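Long-range contacts in virulence protein STM3117 (Salmonella enterica subsp. enterica serovar Typhimurium, PDB 3HUH), which promotes replication of the bacterium inside host macrophages and may take part in making and modifying the peptidoglycan of its cell wall: residues I24-L29 / A63-L68; S35-F40 / D132-L137; L45-V50 / K57-G62; D88-T93 / L137-Q142; I109-G114 / M126-R131. All coordinates share one frame; numbering follows the deposited sequence.

From the N terminus, strand 21-31 pairs with strand 64-70 in contact 1, closing a loop that holds helix 34-43 and the hairpin of contact 3. Helix 34-43 also begins contact 2, whose partner is the turn after strand 123-131, with 91 residues between them. Contact 2 therefore crosses contact 1, encloses contact 3 and joins the two halves of the chain. In the second half, contact 4 pairs strand 88-93 with strand 137-142 and crosses contact 2, sharing Leu137 with it. Contact 5, which sets residues 109-114 against strand 123-131, falls within the loops of both contact 2 and contact 4. Contacts 1 and 4 occupy matching places in two four-stranded sheets.

Contact 1: residues I24-L29 / A63-L68; sequences IDHLVL and AQKINL
Gln64 reaches across to Ile24 of the neighbouring strand 21-31. Its CB lies 3.4 Å from Asp25 O, and CG stands 3.6 Å from Ile24 O. CD continues anti to CA (chi2 170°), and NE2 beyond it donates to Ile24 O over 2.7 Å. The bond is almost straight at the hydrogen, 172°, and lies in the Gln64 amide plane, although NE2 sits above the plane of the carbonyl. OE1 accepts from Ile24 N of the second subunit, so an amide suits this place by donating within the chain and accepting across the dimer.

Farther on, the parallel strands are joined more regularly: Asn67 N donates to Leu27 O at 2.9 Å and Leu29 N to Asn67 O at 3.0 Å. CG2 of Ile66 touches CG of Leu29 at 3.7 Å, the side chains crossing obliquely, while Leu27 runs alongside Ile66. On the other face Lys65 NZ donates a hydrogen bond to Asn67 OD1, on a lone pair, at 2.9 Å. The chemistry implies a two-faced pair of strands: leucine and isoleucine pack inward on one face, touching Leu89 and Phe91 of strand 88-93; the other carries His26, Lys65 and Asn67 beside Val28, where the Asn67 carbonyl and the Phe52 ring (cation-pi) probably help stabilise the lysine charge.

Contact 2: residues S35-F40 / D132-L137; sequences STTIRF and DPDGNL
The Phe40 ring receives Asp132 CA and Pro133 CD over one face. CA lies 3.9 Å from the ring centroid and close to the normal, 21° off it, whereas Pro133 CD bears more on the CG end, 3.5 Å from that atom. Both are CH-pi contacts, and the C-H groups next to the peptide nitrogen of proline are well suited to them. Phe40 CE2 also meets Asp132 CB at 3.5 Å. CG of Phe40 stands anti to the backbone N (chi1 176°), on the side of the helix toward the turn. Leu45 and Ile130 also touch the ring.

The carboxylate of Asp132 is nearly perpendicular to this ring, its plane 85° away. Its OD1 is gripped from opposite faces by Asp134 N, at 3.0 Å, and Asn136 N, at 2.9 Å, while OD2 is bonded to Tyr41 OH. Thr36 CG2 slides past Pro133 CB at 3.8 Å. Nearby, two waters link Thr37 OG1 to Asp134 OD2, one of them at 2.6 Å from OD2; Asp134 OD1 accepts from Ser32 N.

Asp132 thus forms an Asx turn within a type I beta turn that ends at Gly135, whose positive phi suits glycine. The sequence Asp-Pro-Asp-Gly-Asn is a familiar one for the turn between the last two strands of glyoxalase-family (VOC) domains.

Contact 3: residues L45-V50 / K57-G62; sequences LGFSAV and KALIFG
Ser48 and Ile60 form an antiparallel hydrogen-bonded pair, Ala49 and Leu59 the non-hydrogen-bonded pair beside it, and Val50 and Ala58 the next hydrogen-bonded pair, in a twisted hairpin. The Ile60 N to Ser48 O bond is short, 2.8 Å, and nearly straight at 174°, and Val50 N donates to Ala58 O.

At the Ser48-Ile60 end of the ladder, Phe47 and Phe61 lie side by side and point the same way. Their rings make an offset stack with centroids 4.5 Å apart and planes 16° from parallel. CB of Phe61 sits over the Phe47 face, 3.5 Å from CD1, with Leu45 CB over the opposite face. CG of Phe61 takes the crowded position between the backbone N and carbonyl carbon (chi1 63°), which puts it near CE1 and CZ of Phe47. Phe91 meets both rings edge-to-face, and Ile21 and Ile24 of the second subunit pack against Phe47 and Phe61 in turn.

Along the ladder the faces alternate. The Leu59 and Phe47 side chains cross at about a right angle, Leu59 CB touching Phe47 CD2 at 4.0 Å, and Leu59 CD2 reaches Ala49 CB at 4.0 Å, small alanine fitting where Ile38 of helix 34-43 packs down. Val50, Ala58 and Ile60 share the other face: Val50 CG1 meets Ile60 CG1 at 3.8 Å, and Val50 CG2 meets Ala58 CB at 3.9 Å. Gly46, with its positive phi, leads out of the helix. This hairpin is fastened by hydrogen bonding at the main chain, by aromatic stacking at its Phe47 end and by aliphatic packing along the ladder toward Val50.

Contact 4: residues D88-T93 / L137-Q142; sequences DLCFIT and LIEISQ
Leu89, Phe91 and Thr93 alternate with Leu137, Glu139 and Ser141 in a regular parallel ladder of five bonds. The shortest runs from Phe91 N to Glu139 O, 2.7 Å, and the straightest from Glu139 N to Leu89 O, at 173°.

On the face of Leu89 and Phe91, the branch CG2 of Ile138 touches the edge of the Phe91 ring in its plane, 3.8 Å from CD2. Farther along, Thr93 CG2 meets Ile140 CG2 at 4.1 Å. Such beta-branched residues suit an extended chain, and Thr93 and Ile140 pack on Val100 of helix 97-106.

The other face is mixed. CG of Glu139 is anti to its backbone N (chi1 -176°), and the extended chain brings the carboxylate beside Cys90, OE1 lying 3.7 Å from CB. Cys90 SG approaches Ser141 OG at 3.4 Å, and Leu137 CD2 covers Asp88 OD1 at 3.6 Å.

In the next shell, Ser127 OG bonds both Glu139 OE2 and Ser141 OG, fixing these two buried groups. His26 of the second subunit packs on Cys90 and Glu139.

Here the first and last strands of a beta-alpha-beta-beta-beta module lie side by side, the arrangement characteristic of the VOC fold. In VOC relatives, paired modules form a curved sheet around the active site; here the antiparallel pairing of strand 88-93 with a strand of the second subunit is consistent with such a sheet built across the dimer.

Contact 5: residues I109-G114 / M126-R131; sequences ISIVEG and MSIYIR
Tyr129 is held through both its backbone polar atoms. Its O accepts from Val112 N at 2.8 Å, a bond bent to 141°, and its N donates to Glu113 O at 2.9 Å, more nearly straight. Two successive residues of the incoming chain thus serve one residue of strand 123-131. At the next step a water takes over, donating to Ser110 O at 2.7 Å and accepting from Arg131 N.

Apolar contacts follow on the side facing helix 97-106. Ile109 CG2 meets Ile130 CG2 at 3.9 Å. Ile111 crosses Ile128 at about a right angle; their methyls CG2 and CD1 lie closer than usual carbon contact, so the exact fit there is doubtful. CG1 of Ile128 is anti to the backbone N (chi1 -172°), with CD1 beyond it near Gly114. Gly114 has positive phi, and a CB there would point into Ser127 O, so glycine suits the place.

Residues 109-114 lead from helix 97-106 into the strands of the second beta-alpha-beta-beta-beta module of this VOC fold, laying the chain after the helix against the long strand 123-131.

On the other side, contacts combine aliphatic and polar parts. Glu113 O lies in the plane of the Tyr129 ring at its edge, 3.6 Å from CD2. The Val112 and Arg131 side chains cross at about a right angle, Val112 CG2 touching Arg131 CG at 3.9 Å.

The polar ends find partners outside the two segments: Glu113 OE1 forms a salt bridge with Arg118, which also bonds Tyr129 OH, and Arg131 NH2 donates to Lys78 O of the second subunit.

Contact 1: residues I24-L29 / A63-L68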
# COMPACT_ATOMS: atom_id res chain seq x y z
N ILE A 24 -0.64 4.63 -6.82
CA ILE A 24 -1.43 3.80 -5.93
C ILE A 24 -2.58 4.72 -5.50
O ILE A 24 -2.34 5.89 -5.18
CB ILE A 24 -0.62 3.39 -4.68
CG1 ILE A 24 0.42 2.34 -5.05
CG2 ILE A 24 -1.56 2.88 -3.58
CD1 ILE A 24 1.48 2.11 -3.97
N ASP A 25 -3.81 4.22 -5.53
CA ASP A 25 -4.96 5.03 -5.13
C ASP A 25 -5.28 4.76 -3.67
O ASP A 25 -5.55 5.68 -2.89
CB ASP A 25 -6.20 4.67 -5.95
CG ASP A 25 -7.36 5.60 -5.66
OD1 ASP A 25 -7.29 6.77 -6.07
OD2 ASP A 25 -8.35 5.17 -5.03
N HIS A 26 -5.28 3.49 -3.31
CA HIS A 26 -5.60 3.09 -1.95
C HIS A 26 -5.18 1.65 -1.73
O HIS A 26 -4.71 0.98 -2.64
CB HIS A 26 -7.11 3.25 -1.70
CG HIS A 26 -7.98 2.45 -2.62
ND1 HIS A 26 -8.25 1.11 -2.43
CD2 HIS A 26 -8.66 2.82 -3.73
CE1 HIS A 26 -9.07 0.69 -3.38
NE2 HIS A 26 -9.33 1.71 -4.19
N LEU A 27 -5.33 1.20 -0.49
CA LEU A 27 -5.01 -0.16 -0.14
C LEU A 27 -5.86 -0.50 1.07
O LEU A 27 -6.41 0.38 1.72
CB LEU A 27 -3.52 -0.31 0.17
CG LEU A 27 -2.90 0.52 1.29
CD1 LEU A 27 -3.11 -0.16 2.62
CD2 LEU A 27 -1.42 0.68 1.02
N VAL A 28 -5.98 -1.79 1.35
CA VAL A 28 -6.79 -2.24 2.47
C VAL A 28 -5.96 -2.87 3.58
O VAL A 28 -5.14 -3.76 3.33
CB VAL A 28 -7.85 -3.28 2.02
CG1 VAL A 28 -8.64 -3.77 3.22
CG2 VAL A 28 -8.78 -2.66 1.00
N LEU A 29 -6.17 -2.39 4.79
CA LEU A 29 -5.50 -2.94 5.96
C LEU A 29 -6.54 -3.75 6.71
O LEU A 29 -7.66 -3.28 6.93
CB LEU A 29 -4.96 -1.84 6.88
CG LEU A 29 -3.75 -1.03 6.41
CD1 LEU A 29 -3.38 -0.01 7.48
CD2 LEU A 29 -2.58 -1.98 6.14
N ALA A 63 -4.11 12.66 -1.47
CA ALA A 63 -5.14 12.34 -2.46
C ALA A 63 -5.28 10.82 -2.55
O ALA A 63 -5.61 10.27 -3.60
CB ALA A 63 -4.75 12.91 -3.82
N GLN A 64 -5.03 10.15 -1.43
CA GLN A 64 -5.12 8.70 -1.38
C GLN A 64 -5.90 8.32 -0.14
O GLN A 64 -6.40 9.19 0.58
CB GLN A 64 -3.71 8.09 -1.32
CG GLN A 64 -2.84 8.36 -2.57
CD GLN A 64 -1.37 7.95 -2.39
OE1 GLN A 64 -0.67 8.47 -1.53
NE2 GLN A 64 -0.91 7.03 -3.23
N LYS A 65 -6.05 7.02 0.11
CA LYS A 65 -6.74 6.57 1.30
C LYS A 65 -6.42 5.13 1.64
O LYS A 65 -5.92 4.38 0.81
CB LYS A 65 -8.26 6.75 1.17
CG LYS A 65 -8.97 5.80 0.20
CD LYS A 65 -10.49 5.87 0.42
CE LYS A 65 -11.25 5.02 -0.60
NZ LYS A 65 -12.58 4.64 -0.05
N ILE A 66 -6.68 4.77 2.89
CA ILE A 66 -6.48 3.41 3.35
C ILE A 66 -7.84 2.91 3.83
O ILE A 66 -8.42 3.47 4.76
CB ILE A 66 -5.47 3.34 4.52
CG1 ILE A 66 -4.06 3.63 3.99
CG2 ILE A 66 -5.53 1.97 5.20
CD1 ILE A 66 -3.02 3.74 5.06
N ASN A 67 -8.36 1.89 3.16
CA ASN A 67 -9.64 1.33 3.57
C ASN A 67 -9.36 0.33 4.68
O ASN A 67 -8.32 -0.35 4.67
CB ASN A 67 -10.33 0.62 2.40
CG ASN A 67 -10.88 1.59 1.38
OD1 ASN A 67 -11.25 2.72 1.72
ND2 ASN A 67 -10.95 1.15 0.12
N LEU A 68 -10.26 0.25 5.64
CA LEU A 68 -10.08 -0.66 6.75
C LEU A 68 -11.08 -1.80 6.74
O LEU A 68 -12.25 -1.61 6.42
CB LEU A 68 -10.20 0.09 8.08
CG LEU A 68 -9.26 1.28 8.27
CD1 LEU A 68 -9.56 1.97 9.60
CD2 LEU A 68 -7.80 0.81 8.23
O HOH W 1 -5.42 8.75 -6.14

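Contact 2: residues S35-F40 / D132-L137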
# COMPACT_ATOMS: atom_id res chain seq x y z
N SER A 35 -11.66 0.79 15.62
CA SER A 35 -11.63 1.97 16.50
C SER A 35 -10.21 2.31 16.94
O SER A 35 -9.80 3.47 16.91
CB SER A 35 -12.51 1.75 17.73
OG SER A 35 -13.88 1.71 17.37
N THR A 36 -9.48 1.29 17.36
CA THR A 36 -8.10 1.46 17.82
C THR A 36 -7.19 1.93 16.68
O THR A 36 -6.33 2.79 16.88
CB THR A 36 -7.56 0.15 18.39
OG1 THR A 36 -8.41 -0.29 19.46
CG2 THR A 36 -6.16 0.34 18.92
N THR A 37 -7.39 1.36 15.50
CA THR A 37 -6.60 1.71 14.33
C THR A 37 -6.86 3.17 13.95
O THR A 37 -5.92 3.92 13.68
CB THR A 37 -6.96 0.78 13.15
OG1 THR A 37 -6.50 -0.54 13.44
CG2 THR A 37 -6.32 1.27 11.86
N ILE A 38 -8.13 3.56 13.94
CA ILE A 38 -8.49 4.92 13.59
C ILE A 38 -7.84 5.92 14.54
O ILE A 38 -7.26 6.92 14.11
CB ILE A 38 -10.04 5.09 13.60
CG1 ILE A 38 -10.63 4.39 12.36
CG2 ILE A 38 -10.41 6.59 13.61
CD1 ILE A 38 -12.15 4.46 12.25
N ARG A 39 -7.92 5.65 15.84
CA ARG A 39 -7.32 6.56 16.81
C ARG A 39 -5.82 6.76 16.56
O ARG A 39 -5.32 7.88 16.64
CB ARG A 39 -7.54 6.05 18.24
CG ARG A 39 -8.90 6.42 18.81
CD ARG A 39 -8.96 6.17 20.32
NE ARG A 39 -10.05 6.89 20.96
CZ ARG A 39 -11.34 6.67 20.73
NH1 ARG A 39 -11.72 5.74 19.86
NH2 ARG A 39 -12.26 7.39 21.37
N PHE A 40 -5.12 5.69 16.23
CA PHE A 40 -3.69 5.78 15.96
C PHE A 40 -3.39 6.63 14.73
O PHE A 40 -2.61 7.59 14.79
CB PHE A 40 -3.09 4.38 15.76
CG PHE A 40 -1.63 4.40 15.37
CD1 PHE A 40 -0.65 4.60 16.33
CD2 PHE A 40 -1.25 4.23 14.04
CE1 PHE A 40 0.71 4.62 15.97
CE2 PHE A 40 0.10 4.26 13.66
CZ PHE A 40 1.08 4.45 14.64
N ASP A 132 2.04 0.34 14.00
CA ASP A 132 0.68 0.69 14.34
C ASP A 132 0.15 -0.34 15.34
O ASP A 132 0.87 -1.26 15.72
CB ASP A 132 -0.20 0.82 13.07
CG ASP A 132 -0.59 -0.51 12.46
OD1 ASP A 132 -0.16 -1.59 12.92
OD2 ASP A 132 -1.37 -0.47 11.48
N PRO A 133 -1.10 -0.18 15.80
CA PRO A 133 -1.67 -1.12 16.78
C PRO A 133 -1.62 -2.61 16.45
O PRO A 133 -1.58 -3.45 17.37
CB PRO A 133 -3.10 -0.62 16.93
CG PRO A 133 -2.94 0.85 16.79
CD PRO A 133 -2.02 0.94 15.58
N ASP A 134 -1.59 -2.95 15.17
CA ASP A 134 -1.57 -4.35 14.76
C ASP A 134 -0.17 -4.86 14.44
O ASP A 134 -0.00 -6.04 14.12
CB ASP A 134 -2.50 -4.55 13.56
CG ASP A 134 -3.96 -4.38 13.92
OD1 ASP A 134 -4.61 -5.38 14.31
OD2 ASP A 134 -4.47 -3.24 13.85
N GLY A 135 0.83 -3.99 14.52
CA GLY A 135 2.18 -4.43 14.24
C GLY A 135 2.68 -4.10 12.85
O GLY A 135 3.80 -4.46 12.48
N ASN A 136 1.85 -3.43 12.05
CA ASN A 136 2.27 -3.05 10.71
C ASN A 136 3.46 -2.10 10.86
O ASN A 136 3.50 -1.29 11.80
CB ASN A 136 1.15 -2.32 9.97
CG ASN A 136 -0.07 -3.20 9.72
OD1 ASN A 136 -1.20 -2.80 9.97
ND2 ASN A 136 0.17 -4.40 9.20
N LEU A 137 4.42 -2.21 9.96
CA LEU A 137 5.59 -1.33 10.02
C LEU A 137 5.27 -0.07 9.23
O LEU A 137 4.88 -0.13 8.06
CB LEU A 137 6.81 -2.02 9.42
CG LEU A 137 8.12 -1.22 9.50
CD1 LEU A 137 8.53 -1.03 10.96
CD2 LEU A 137 9.20 -1.93 8.72
O HOH W 2 -3.69 -0.83 13.12
O HOH W 3 -6.61 -2.80 15.42

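Contact 3: residues L45-V50 / K57-G62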
# COMPACT_ATOMS: atom_id res chain seq x y z
N LEU A 45 -0.47 10.01 12.82
CA LEU A 45 -0.18 10.40 11.44
C LEU A 45 -1.01 11.56 10.91
O LEU A 45 -0.74 12.07 9.83
CB LEU A 45 -0.35 9.19 10.50
CG LEU A 45 0.72 8.09 10.52
CD1 LEU A 45 2.06 8.69 10.16
CD2 LEU A 45 0.78 7.43 11.88
N GLY A 46 -2.04 11.97 11.65
CA GLY A 46 -2.86 13.08 11.19
C GLY A 46 -3.84 12.77 10.08
O GLY A 46 -4.31 13.68 9.40
N PHE A 47 -4.15 11.49 9.87
CA PHE A 47 -5.11 11.12 8.84
C PHE A 47 -6.53 11.48 9.30
O PHE A 47 -6.75 11.80 10.47
CB PHE A 47 -5.05 9.62 8.55
CG PHE A 47 -3.76 9.15 7.93
CD1 PHE A 47 -2.75 10.05 7.59
CD2 PHE A 47 -3.57 7.80 7.65
CE1 PHE A 47 -1.57 9.60 6.99
CE2 PHE A 47 -2.39 7.35 7.05
CZ PHE A 47 -1.39 8.25 6.72
N SER A 48 -7.49 11.41 8.38
CA SER A 48 -8.88 11.73 8.71
C SER A 48 -9.80 10.56 8.37
O SER A 48 -9.87 10.15 7.22
CB SER A 48 -9.34 12.98 7.95
OG SER A 48 -8.56 14.11 8.30
N ALA A 49 -10.50 10.05 9.37
CA ALA A 49 -11.40 8.92 9.16
C ALA A 49 -12.74 9.33 8.56
O ALA A 49 -13.29 10.39 8.89
CB ALA A 49 -11.63 8.17 10.48
N VAL A 50 -13.25 8.50 7.65
CA VAL A 50 -14.54 8.75 7.01
C VAL A 50 -15.29 7.43 6.88
O VAL A 50 -14.71 6.36 7.07
CB VAL A 50 -14.40 9.34 5.60
CG1 VAL A 50 -13.69 10.67 5.65
CG2 VAL A 50 -13.67 8.35 4.69
N LYS A 57 -15.19 1.97 6.84
CA LYS A 57 -14.25 2.99 7.29
C LYS A 57 -13.01 3.12 6.42
O LYS A 57 -12.48 2.13 5.90
CB LYS A 57 -13.79 2.71 8.72
CG LYS A 57 -14.84 2.96 9.79
CD LYS A 57 -15.94 1.92 9.76
CE LYS A 57 -16.93 2.20 10.88
NZ LYS A 57 -17.58 3.54 10.71
N ALA A 58 -12.54 4.36 6.27
CA ALA A 58 -11.34 4.65 5.52
C ALA A 58 -10.61 5.80 6.20
O ALA A 58 -11.19 6.55 7.00
CB ALA A 58 -11.68 5.02 4.08
N LEU A 59 -9.32 5.91 5.90
CA LEU A 59 -8.48 6.96 6.45
C LEU A 59 -7.97 7.73 5.25
O LEU A 59 -7.27 7.19 4.40
CB LEU A 59 -7.31 6.37 7.23
CG LEU A 59 -7.71 5.71 8.56
CD1 LEU A 59 -6.59 4.80 9.03
CD2 LEU A 59 -8.02 6.79 9.60
N ILE A 60 -8.37 9.00 5.18
CA ILE A 60 -7.99 9.89 4.10
C ILE A 60 -6.69 10.63 4.40
O ILE A 60 -6.49 11.11 5.51
CB ILE A 60 -9.09 10.96 3.87
CG1 ILE A 60 -10.45 10.28 3.68
CG2 ILE A 60 -8.72 11.86 2.72
CD1 ILE A 60 -10.49 9.28 2.55
N PHE A 61 -5.82 10.73 3.40
CA PHE A 61 -4.57 11.49 3.52
C PHE A 61 -4.14 11.86 2.11
O PHE A 61 -4.26 11.05 1.19
CB PHE A 61 -3.49 10.67 4.24
CG PHE A 61 -3.07 9.43 3.53
CD1 PHE A 61 -2.01 9.45 2.63
CD2 PHE A 61 -3.74 8.23 3.76
CE1 PHE A 61 -1.62 8.29 1.97
CE2 PHE A 61 -3.35 7.07 3.10
CZ PHE A 61 -2.29 7.09 2.21
N GLY A 62 -3.64 13.08 1.94
CA GLY A 62 -3.24 13.52 0.62
C GLY A 62 -4.40 13.27 -0.33
O GLY A 62 -5.55 13.61 -0.02

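Contact 4: residues D88-T93 / L137-Q142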
# COMPACT_ATOMS: atom_id res chain seq x y z
N ASP A 88 3.78 -3.12 5.42
CA ASP A 88 5.08 -2.45 5.55
C ASP A 88 4.93 -1.30 4.56
O ASP A 88 5.12 -1.48 3.35
CB ASP A 88 6.18 -3.42 5.10
CG ASP A 88 7.57 -2.90 5.36
OD1 ASP A 88 7.74 -1.66 5.41
OD2 ASP A 88 8.48 -3.73 5.51
N LEU A 89 4.59 -0.12 5.08
CA LEU A 89 4.31 1.06 4.27
C LEU A 89 5.17 2.27 4.56
O LEU A 89 5.53 2.53 5.71
CB LEU A 89 2.85 1.48 4.49
CG LEU A 89 1.79 0.39 4.60
CD1 LEU A 89 0.46 1.01 4.99
CD2 LEU A 89 1.66 -0.36 3.28
N CYS A 90 5.47 3.05 3.53
CA CYS A 90 6.26 4.26 3.69
C CYS A 90 5.44 5.47 3.26
O CYS A 90 4.91 5.51 2.15
CB CYS A 90 7.54 4.20 2.86
SG CYS A 90 8.48 5.75 2.91
N PHE A 91 5.35 6.45 4.16
CA PHE A 91 4.61 7.68 3.89
C PHE A 91 5.58 8.85 3.84
O PHE A 91 6.49 8.94 4.67
CB PHE A 91 3.61 7.93 5.02
CG PHE A 91 2.51 6.91 5.09
CD1 PHE A 91 1.47 6.92 4.18
CD2 PHE A 91 2.53 5.92 6.07
CE1 PHE A 91 0.46 5.97 4.23
CE2 PHE A 91 1.53 4.96 6.14
CZ PHE A 91 0.49 4.98 5.22
N ILE A 92 5.40 9.73 2.86
CA ILE A 92 6.26 10.90 2.76
C ILE A 92 5.64 12.05 3.53
O ILE A 92 4.44 12.31 3.42
CB ILE A 92 6.46 11.36 1.30
CG1 ILE A 92 7.11 10.26 0.48
CG2 ILE A 92 7.30 12.64 1.27
CD1 ILE A 92 8.45 9.78 1.01
N THR A 93 6.47 12.73 4.31
CA THR A 93 6.01 13.87 5.08
C THR A 93 6.71 15.13 4.58
O THR A 93 7.83 15.05 4.06
CB THR A 93 6.31 13.71 6.59
OG1 THR A 93 5.80 14.84 7.30
CG2 THR A 93 7.82 13.62 6.83
N LEU A 137 4.42 -2.21 9.96
CA LEU A 137 5.59 -1.33 10.02
C LEU A 137 5.27 -0.07 9.23
O LEU A 137 4.88 -0.13 8.06
CB LEU A 137 6.81 -2.02 9.42
CG LEU A 137 8.12 -1.22 9.50
CD1 LEU A 137 8.53 -1.03 10.96
CD2 LEU A 137 9.20 -1.93 8.72
N ILE A 138 5.42 1.07 9.89
CA ILE A 138 5.15 2.35 9.25
C ILE A 138 6.44 3.16 9.18
O ILE A 138 7.04 3.49 10.20
CB ILE A 138 4.09 3.16 10.04
CG1 ILE A 138 2.82 2.32 10.21
CG2 ILE A 138 3.80 4.47 9.32
CD1 ILE A 138 2.19 1.84 8.90
N GLU A 139 6.86 3.45 7.96
CA GLU A 139 8.07 4.21 7.69
C GLU A 139 7.63 5.62 7.31
O GLU A 139 6.93 5.80 6.31
CB GLU A 139 8.83 3.54 6.53
CG GLU A 139 10.18 4.17 6.18
CD GLU A 139 10.85 3.52 4.97
OE1 GLU A 139 10.35 2.48 4.49
OE2 GLU A 139 11.90 4.03 4.50
N ILE A 140 8.00 6.60 8.11
CA ILE A 140 7.65 8.00 7.82
C ILE A 140 8.94 8.65 7.33
O ILE A 140 9.95 8.65 8.04
CB ILE A 140 7.11 8.72 9.08
CG1 ILE A 140 5.87 7.98 9.59
CG2 ILE A 140 6.74 10.14 8.73
CD1 ILE A 140 5.41 8.41 10.96
N SER A 141 8.90 9.20 6.12
CA SER A 141 10.11 9.75 5.53
C SER A 141 10.01 11.12 4.86
O SER A 141 8.95 11.52 4.39
CB SER A 141 10.64 8.75 4.50
OG SER A 141 10.53 7.42 4.99
N GLN A 142 11.14 11.82 4.82
CA GLN A 142 11.22 13.12 4.17
C GLN A 142 12.33 13.02 3.13
O GLN A 142 13.41 12.49 3.41
CB GLN A 142 11.56 14.22 5.18
CG GLN A 142 11.84 15.56 4.52
CD GLN A 142 12.22 16.63 5.52
OE1 GLN A 142 12.95 16.37 6.48
NE2 GLN A 142 11.74 17.85 5.30

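Contact 5: residues I109-G114 / M126-R131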
# COMPACT_ATOMS: atom_id res chain seq x y z
N ILE A 109 5.18 7.11 21.51
CA ILE A 109 5.33 6.02 20.55
C ILE A 109 6.79 5.60 20.47
O ILE A 109 7.69 6.44 20.38
CB ILE A 109 4.85 6.46 19.16
CG1 ILE A 109 3.41 6.96 19.26
CG2 ILE A 109 4.98 5.31 18.17
CD1 ILE A 109 2.94 7.68 18.04
N SER A 110 7.03 4.30 20.49
CA SER A 110 8.39 3.79 20.42
C SER A 110 8.93 3.82 18.99
O SER A 110 8.24 3.45 18.04
CB SER A 110 8.44 2.35 20.95
OG SER A 110 7.91 2.29 22.26
N ILE A 111 10.17 4.28 18.85
CA ILE A 111 10.82 4.35 17.56
C ILE A 111 11.54 3.03 17.29
O ILE A 111 12.50 2.68 17.99
CB ILE A 111 11.84 5.50 17.52
CG1 ILE A 111 11.10 6.84 17.59
CG2 ILE A 111 12.69 5.42 16.25
CD1 ILE A 111 11.99 8.06 17.54
N VAL A 112 11.08 2.29 16.29
CA VAL A 112 11.69 1.01 15.95
C VAL A 112 13.12 1.21 15.48
O VAL A 112 14.03 0.50 15.91
CB VAL A 112 10.89 0.28 14.85
CG1 VAL A 112 11.60 -1.00 14.45
CG2 VAL A 112 9.49 -0.02 15.36
N GLU A 113 13.31 2.17 14.58
CA GLU A 113 14.62 2.48 14.04
C GLU A 113 14.61 3.86 13.41
O GLU A 113 13.55 4.36 13.03
CB GLU A 113 15.02 1.44 12.98
CG GLU A 113 16.39 1.69 12.37
CD GLU A 113 16.83 0.58 11.44
OE1 GLU A 113 17.94 0.67 10.88
OE2 GLU A 113 16.07 -0.39 11.27
N GLY A 114 15.78 4.49 13.33
CA GLY A 114 15.86 5.80 12.72
C GLY A 114 16.07 6.96 13.67
O GLY A 114 16.05 6.77 14.90
N MET A 126 15.09 10.30 4.46
CA MET A 126 15.49 10.07 5.85
C MET A 126 14.24 9.44 6.45
O MET A 126 13.17 10.05 6.41
CB MET A 126 15.82 11.37 6.58
CG MET A 126 16.43 11.16 7.99
SD MET A 126 18.04 10.27 8.00
CE MET A 126 18.72 10.90 6.54
N SER A 127 14.38 8.24 7.00
CA SER A 127 13.22 7.53 7.54
C SER A 127 13.23 7.25 9.03
O SER A 127 14.27 7.02 9.63
CB SER A 127 13.06 6.19 6.83
OG SER A 127 12.91 6.33 5.43
N ILE A 128 12.03 7.25 9.60
CA ILE A 128 11.83 6.93 11.00
C ILE A 128 10.78 5.82 10.94
O ILE A 128 9.83 5.90 10.15
CB ILE A 128 11.30 8.15 11.79
CG1 ILE A 128 11.30 7.83 13.29
CG2 ILE A 128 9.92 8.54 11.31
CD1 ILE A 128 12.69 7.61 13.86
N TYR A 129 10.96 4.77 11.74
CA TYR A 129 10.02 3.64 11.73
C TYR A 129 9.29 3.47 13.05
O TYR A 129 9.88 3.55 14.12
CB TYR A 129 10.76 2.33 11.47
CG TYR A 129 11.46 2.21 10.14
CD1 TYR A 129 10.88 1.49 9.09
CD2 TYR A 129 12.73 2.75 9.94
CE1 TYR A 129 11.55 1.30 7.88
CE2 TYR A 129 13.41 2.57 8.74
CZ TYR A 129 12.82 1.84 7.72
OH TYR A 129 13.50 1.63 6.55
N ILE A 130 7.98 3.23 12.95
CA ILE A 130 7.15 2.97 14.12
C ILE A 130 6.20 1.84 13.73
O ILE A 130 6.22 1.37 12.59
CB ILE A 130 6.32 4.20 14.57
CG1 ILE A 130 5.43 4.69 13.42
CG2 ILE A 130 7.26 5.31 15.03
CD1 ILE A 130 4.53 5.85 13.79
N ARG A 131 5.38 1.39 14.67
CA ARG A 131 4.43 0.34 14.38
C ARG A 131 3.04 0.78 14.77
O ARG A 131 2.86 1.51 15.74
CB ARG A 131 4.77 -0.94 15.13
CG ARG A 131 5.99 -1.66 14.58
CD ARG A 131 6.18 -3.02 15.21
NE ARG A 131 7.46 -3.59 14.80
CZ ARG A 131 7.72 -4.06 13.58
NH1 ARG A 131 6.79 -4.04 12.64
NH2 ARG A 131 8.93 -4.52 13.30
O HOH W 4 6.26 1.66 17.55